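Local coordinates for single-strand binding protein (Thermus aquaticus, PDB 2FXQ) that binds single-stranded DNA and probably recruits partner proteins during DNA replication, recombination and repair, at residues 52-57 with 199-204; 143-148 with 182-187. All coordinates share one frame; numbering follows the deposited sequence.

Contact 1. Residues 52-57 with 199-204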
# COMPACT_ATOMS: atom_id res chain seq x y z
N TRP A 52 8.07 0.76 16.03
CA TRP A 52 6.67 0.53 16.20
C TRP A 52 6.60 -0.92 16.69
O TRP A 52 7.49 -1.72 16.35
CB TRP A 52 5.90 0.75 14.87
CG TRP A 52 6.26 -0.03 13.61
CD1 TRP A 52 6.96 0.45 12.50
CD2 TRP A 52 5.87 -1.37 13.29
NE1 TRP A 52 7.01 -0.54 11.55
CE2 TRP A 52 6.34 -1.65 11.99
CE3 TRP A 52 5.16 -2.38 13.98
CZ2 TRP A 52 6.13 -2.88 11.34
CZ3 TRP A 52 4.94 -3.63 13.33
CH2 TRP A 52 5.44 -3.85 12.01
N TYR A 53 5.58 -1.22 17.49
CA TYR A 53 5.29 -2.55 17.97
C TYR A 53 3.80 -2.66 17.82
O TYR A 53 3.05 -1.83 18.34
CB TYR A 53 5.63 -2.72 19.50
CG TYR A 53 7.08 -2.49 19.75
CD1 TYR A 53 7.58 -1.19 20.01
CD2 TYR A 53 7.99 -3.55 19.64
CE1 TYR A 53 8.97 -0.97 20.19
CE2 TYR A 53 9.40 -3.32 19.83
CZ TYR A 53 9.86 -2.04 20.11
OH TYR A 53 11.24 -1.86 20.28
N HIS A 54 3.35 -3.72 17.16
CA HIS A 54 1.91 -3.88 17.02
C HIS A 54 1.52 -5.31 17.13
O HIS A 54 2.23 -6.19 16.62
CB HIS A 54 1.45 -3.39 15.66
CG HIS A 54 1.72 -1.93 15.44
ND1 HIS A 54 1.27 -0.97 16.31
CD2 HIS A 54 2.36 -1.28 14.44
CE1 HIS A 54 1.62 0.22 15.87
NE2 HIS A 54 2.33 0.06 14.76
N ARG A 55 0.34 -5.51 17.69
CA ARG A 55 -0.24 -6.83 17.80
C ARG A 55 -1.03 -7.18 16.55
O ARG A 55 -1.75 -6.34 16.01
CB ARG A 55 -1.16 -6.91 19.01
CG ARG A 55 -1.87 -8.28 19.09
CD ARG A 55 -1.09 -9.36 19.86
NE ARG A 55 -1.70 -9.57 21.17
CZ ARG A 55 -1.04 -9.57 22.32
NH1 ARG A 55 0.27 -9.36 22.36
NH2 ARG A 55 -1.69 -9.78 23.46
N VAL A 56 -0.84 -8.39 16.07
CA VAL A 56 -1.59 -8.87 14.93
C VAL A 56 -2.28 -10.16 15.38
O VAL A 56 -1.59 -11.13 15.79
CB VAL A 56 -0.68 -9.15 13.72
CG1 VAL A 56 -1.46 -9.82 12.53
CG2 VAL A 56 -0.08 -7.81 13.20
N ARG A 57 -3.59 -10.21 15.21
CA ARG A 57 -4.32 -11.42 15.59
C ARG A 57 -4.80 -12.21 14.37
O ARG A 57 -5.50 -11.63 13.50
CB ARG A 57 -5.55 -11.00 16.40
CG ARG A 57 -6.45 -12.19 16.78
CD ARG A 57 -7.38 -11.83 17.93
NE ARG A 57 -6.61 -11.88 19.18
CZ ARG A 57 -7.16 -11.77 20.39
NH1 ARG A 57 -8.46 -11.54 20.52
NH2 ARG A 57 -6.42 -11.88 21.47
N GLY A 199 -1.89 6.26 5.54
CA GLY A 199 -1.03 6.57 6.66
C GLY A 199 -0.26 5.35 7.10
O GLY A 199 -0.04 4.45 6.32
N ARG A 200 0.12 5.33 8.37
CA ARG A 200 0.91 4.23 8.90
C ARG A 200 0.51 4.08 10.35
O ARG A 200 -0.00 5.03 10.96
CB ARG A 200 2.41 4.54 8.75
CG ARG A 200 2.89 5.81 9.41
CD ARG A 200 4.41 5.94 9.18
NE ARG A 200 4.89 7.20 9.74
CZ ARG A 200 6.15 7.62 9.64
NH1 ARG A 200 7.07 6.88 9.04
NH2 ARG A 200 6.49 8.75 10.19
N LEU A 201 0.84 2.94 10.92
CA LEU A 201 0.42 2.66 12.29
C LEU A 201 1.56 3.02 13.22
O LEU A 201 2.71 2.63 12.96
CB LEU A 201 0.18 1.16 12.41
CG LEU A 201 -1.22 0.64 12.52
CD1 LEU A 201 -1.20 -0.74 13.31
CD2 LEU A 201 -2.20 1.56 13.25
N VAL A 202 1.30 3.87 14.22
CA VAL A 202 2.41 4.29 15.08
C VAL A 202 2.03 4.03 16.53
O VAL A 202 0.89 3.77 16.85
CB VAL A 202 2.76 5.82 14.90
CG1 VAL A 202 3.23 6.15 13.44
CG2 VAL A 202 1.55 6.65 15.23
N ASN A 203 3.00 4.21 17.43
CA ASN A 203 2.73 4.04 18.84
C ASN A 203 2.89 5.40 19.48
O ASN A 203 3.93 6.03 19.35
CB ASN A 203 3.75 3.10 19.49
CG ASN A 203 3.67 1.67 18.96
OD1 ASN A 203 4.61 1.23 18.37
ND2 ASN A 203 2.58 0.94 19.24
N ASP A 204 1.85 5.88 20.11
CA ASP A 204 1.90 7.18 20.81
C ASP A 204 2.05 6.98 22.32
O ASP A 204 1.60 5.97 22.85
CB ASP A 204 0.63 7.96 20.55
CG ASP A 204 0.77 9.44 20.88
OD1 ASP A 204 1.92 9.89 21.18
OD2 ASP A 204 -0.21 10.22 20.87
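Leu201 meets His54 where the two OB folds of this chain come together, strand 47-59 belonging to the first and strand 194-207 to the second. The short segments 52-57 and 199-204 cross at 105°, so they do not pair as neighbours in a sheet. Side chains reaching for the backbone make the bonds between them.

Leu201 acts twice. Leu201 CD1 sits over the centre of the His54 imidazole, a CH-pi contact 3.7 Å from the ring centroid. Leu201 O accepts a hydrogen bond from His54 NE2 at 3.2 Å. The donor stands above the carbonyl plane, though the acceptor lies near the ring plane of His54. Asn129 ND2 is a second donor to the same oxygen. The other ring nitrogen, His54 ND1, is bonded to Thr217 OG1 of strand 213-225. The imidazole is thus held at both nitrogens and on one face. An alanine at His54 would probably leave Leu201 O with one donor fewer, Thr217 OG1 without this mate and a gap beside Leu201 CD1.

Val202 plays a smaller part: its carbonyl O lies at the edge of the imidazole, near the plane.

Asn203 carries the other half of the contact. Its CG stands anti to its own carbonyl carbon (chi1 -65°), and the amide beyond it pairs with both backbone polar groups of Tyr53. Tyr53 N donates to Asn203 OD1 at 2.8 Å, in the carbonyl plane and on a lone pair. A second bond runs the other way, and the donor and acceptor roles together fix which way the amide is flipped. In this second bond Asn203 ND2 donates to Tyr53 O at 3.0 Å, and Tyr53 O lies close to the amide plane.

Contact 2. Residues 143-148 with 182-187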
# COMPACT_ATOMS: atom_id res chain seq x y z
N LEU A 143 -7.73 21.66 15.81
CA LEU A 143 -6.31 21.94 15.55
C LEU A 143 -5.64 22.38 16.85
O LEU A 143 -6.21 23.22 17.58
CB LEU A 143 -6.18 23.05 14.53
CG LEU A 143 -4.78 23.45 14.02
CD1 LEU A 143 -4.06 22.22 13.40
CD2 LEU A 143 -5.00 24.54 12.95
N ARG A 144 -4.46 21.83 17.15
CA ARG A 144 -3.61 22.41 18.20
C ARG A 144 -2.20 22.63 17.67
O ARG A 144 -1.84 22.22 16.53
CB ARG A 144 -3.49 21.50 19.42
CG ARG A 144 -4.68 20.63 19.78
CD ARG A 144 -4.51 19.97 21.15
NE ARG A 144 -3.08 19.86 21.48
CZ ARG A 144 -2.29 18.84 21.12
NH1 ARG A 144 -2.78 17.80 20.45
NH2 ARG A 144 -1.00 18.86 21.44
N TYR A 145 -1.41 23.29 18.49
CA TYR A 145 0.01 23.46 18.22
C TYR A 145 0.83 22.88 19.36
O TYR A 145 0.50 23.13 20.49
CB TYR A 145 0.28 24.94 18.00
CG TYR A 145 -0.29 25.41 16.68
CD1 TYR A 145 -1.61 25.92 16.60
CD2 TYR A 145 0.44 25.29 15.52
CE1 TYR A 145 -2.14 26.33 15.38
CE2 TYR A 145 -0.06 25.73 14.31
CZ TYR A 145 -1.36 26.25 14.25
OH TYR A 145 -1.84 26.67 13.01
N THR A 146 1.87 22.08 19.07
CA THR A 146 2.76 21.57 20.15
C THR A 146 3.49 22.76 20.77
O THR A 146 3.50 23.84 20.19
CB THR A 146 3.82 20.60 19.61
OG1 THR A 146 4.77 21.33 18.83
CG2 THR A 146 3.20 19.53 18.66
N PRO A 147 4.14 22.58 21.92
CA PRO A 147 4.92 23.69 22.51
C PRO A 147 5.88 24.36 21.51
O PRO A 147 6.00 25.59 21.46
CB PRO A 147 5.67 23.00 23.64
CG PRO A 147 4.71 21.93 24.08
CD PRO A 147 4.15 21.37 22.76
N GLN A 148 6.49 23.55 20.64
CA GLN A 148 7.37 24.09 19.60
C GLN A 148 6.63 24.67 18.40
O GLN A 148 7.28 25.05 17.41
CB GLN A 148 8.35 23.03 19.13
CG GLN A 148 9.82 23.43 19.32
CD GLN A 148 10.66 22.29 19.84
OE1 GLN A 148 10.24 21.55 20.74
NE2 GLN A 148 11.86 22.13 19.27
N LEU A 182 -0.64 19.02 6.72
CA LEU A 182 -1.83 18.21 6.62
C LEU A 182 -2.77 18.47 7.78
O LEU A 182 -3.98 18.41 7.60
CB LEU A 182 -1.41 16.70 6.66
CG LEU A 182 -1.01 16.00 5.36
CD1 LEU A 182 -0.85 14.51 5.81
CD2 LEU A 182 -2.17 16.16 4.34
N ALA A 183 -2.21 18.78 8.97
CA ALA A 183 -3.07 19.18 10.13
C ALA A 183 -3.79 20.51 9.80
O ALA A 183 -5.01 20.67 10.04
CB ALA A 183 -2.25 19.33 11.41
N GLU A 184 -3.06 21.45 9.22
CA GLU A 184 -3.67 22.76 8.89
C GLU A 184 -4.75 22.60 7.86
O GLU A 184 -5.81 23.20 7.97
CB GLU A 184 -2.64 23.72 8.35
CG GLU A 184 -2.46 24.91 9.26
CD GLU A 184 -1.03 25.02 9.64
OE1 GLU A 184 -0.73 25.68 10.65
OE2 GLU A 184 -0.23 24.40 8.91
N TRP A 185 -4.49 21.80 6.85
CA TRP A 185 -5.52 21.49 5.85
C TRP A 185 -6.72 20.76 6.48
O TRP A 185 -7.87 21.09 6.20
CB TRP A 185 -4.90 20.63 4.75
CG TRP A 185 -5.87 20.21 3.72
CD1 TRP A 185 -6.21 20.90 2.55
CD2 TRP A 185 -6.66 19.01 3.72
NE1 TRP A 185 -7.15 20.17 1.86
CE2 TRP A 185 -7.44 19.02 2.55
CE3 TRP A 185 -6.76 17.91 4.60
CZ2 TRP A 185 -8.34 17.99 2.24
CZ3 TRP A 185 -7.65 16.94 4.33
CH2 TRP A 185 -8.43 16.95 3.12
N ALA A 186 -6.45 19.74 7.31
CA ALA A 186 -7.53 18.94 7.93
C ALA A 186 -8.43 19.78 8.83
O ALA A 186 -9.62 19.48 9.04
CB ALA A 186 -6.93 17.75 8.71
N SER A 187 -7.87 20.88 9.33
CA SER A 187 -8.66 21.78 10.18
C SER A 187 -9.89 22.40 9.45
O SER A 187 -10.80 22.89 10.11
CB SER A 187 -7.79 22.88 10.80
OG SER A 187 -7.54 23.93 9.86
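Leu143 packs on Ala183 and Ser187, at the C-terminal part of helix 180-186 and just past it, and two residues further on Tyr145 bonds to the same helix. The contact lies in the second OB fold of the chain.

The apolar part belongs to Leu143. Its CG is anti to the backbone N (chi1 -175°), and the two methyls beyond it divide the work. Leu143 CD1 lies 3.9 Å from Ala183 CB. Leu143 CD1 also lies 3.8 Å from Ala183 O. The other branch, Leu143 CD2, rests against Ser187 CB at 3.9 Å. The two methyls thus reach residues four apart, Ala183 and Ser187.

The polar part is a single hydrogen bond. Tyr145 OH donates to Glu184 OE1 at 2.8 Å. It uses the anti lone pair of that oxygen, the one turned from OE2. The carboxylate oxygen comes in at the edge of the phenol ring, near its plane. Ring and carboxylate planes are 46° apart, and the two side chains cross at about a right angle.

Within the helical segment, Ser187 OG turns back and donates to Glu184 O at 2.7 Å. This keeps the serine hydroxyl occupied while its CB faces Leu143.

Strand 151-160 backs the contact: Leu143, Tyr145 and Glu184 all touch its Ala151, and Arg144 pairs with Val152 through the backbone. Trp185 and Ala186 of the helix pack on Leu224 of strand 213-225.

Contact 1 lies near the middle of the chain and is partly buried; contact 2 is on the surface. The centres of the two contacts are about 22 Å apart. The first joins the two OB folds. The second stays within one of them and brings a short edge strand to a helix. They share the second fold: helix 180-186 leads along the chain into strand 194-207, and both contacts have strand 213-225 as a neighbour. Their chemistry differs accordingly. At 52-57 with 199-204, three hydrogen bonds link side chains to backbone groups. At 143-148 with 182-187, leucine packing dominates, joined by one hydrogen bond between a phenol and a carboxylate.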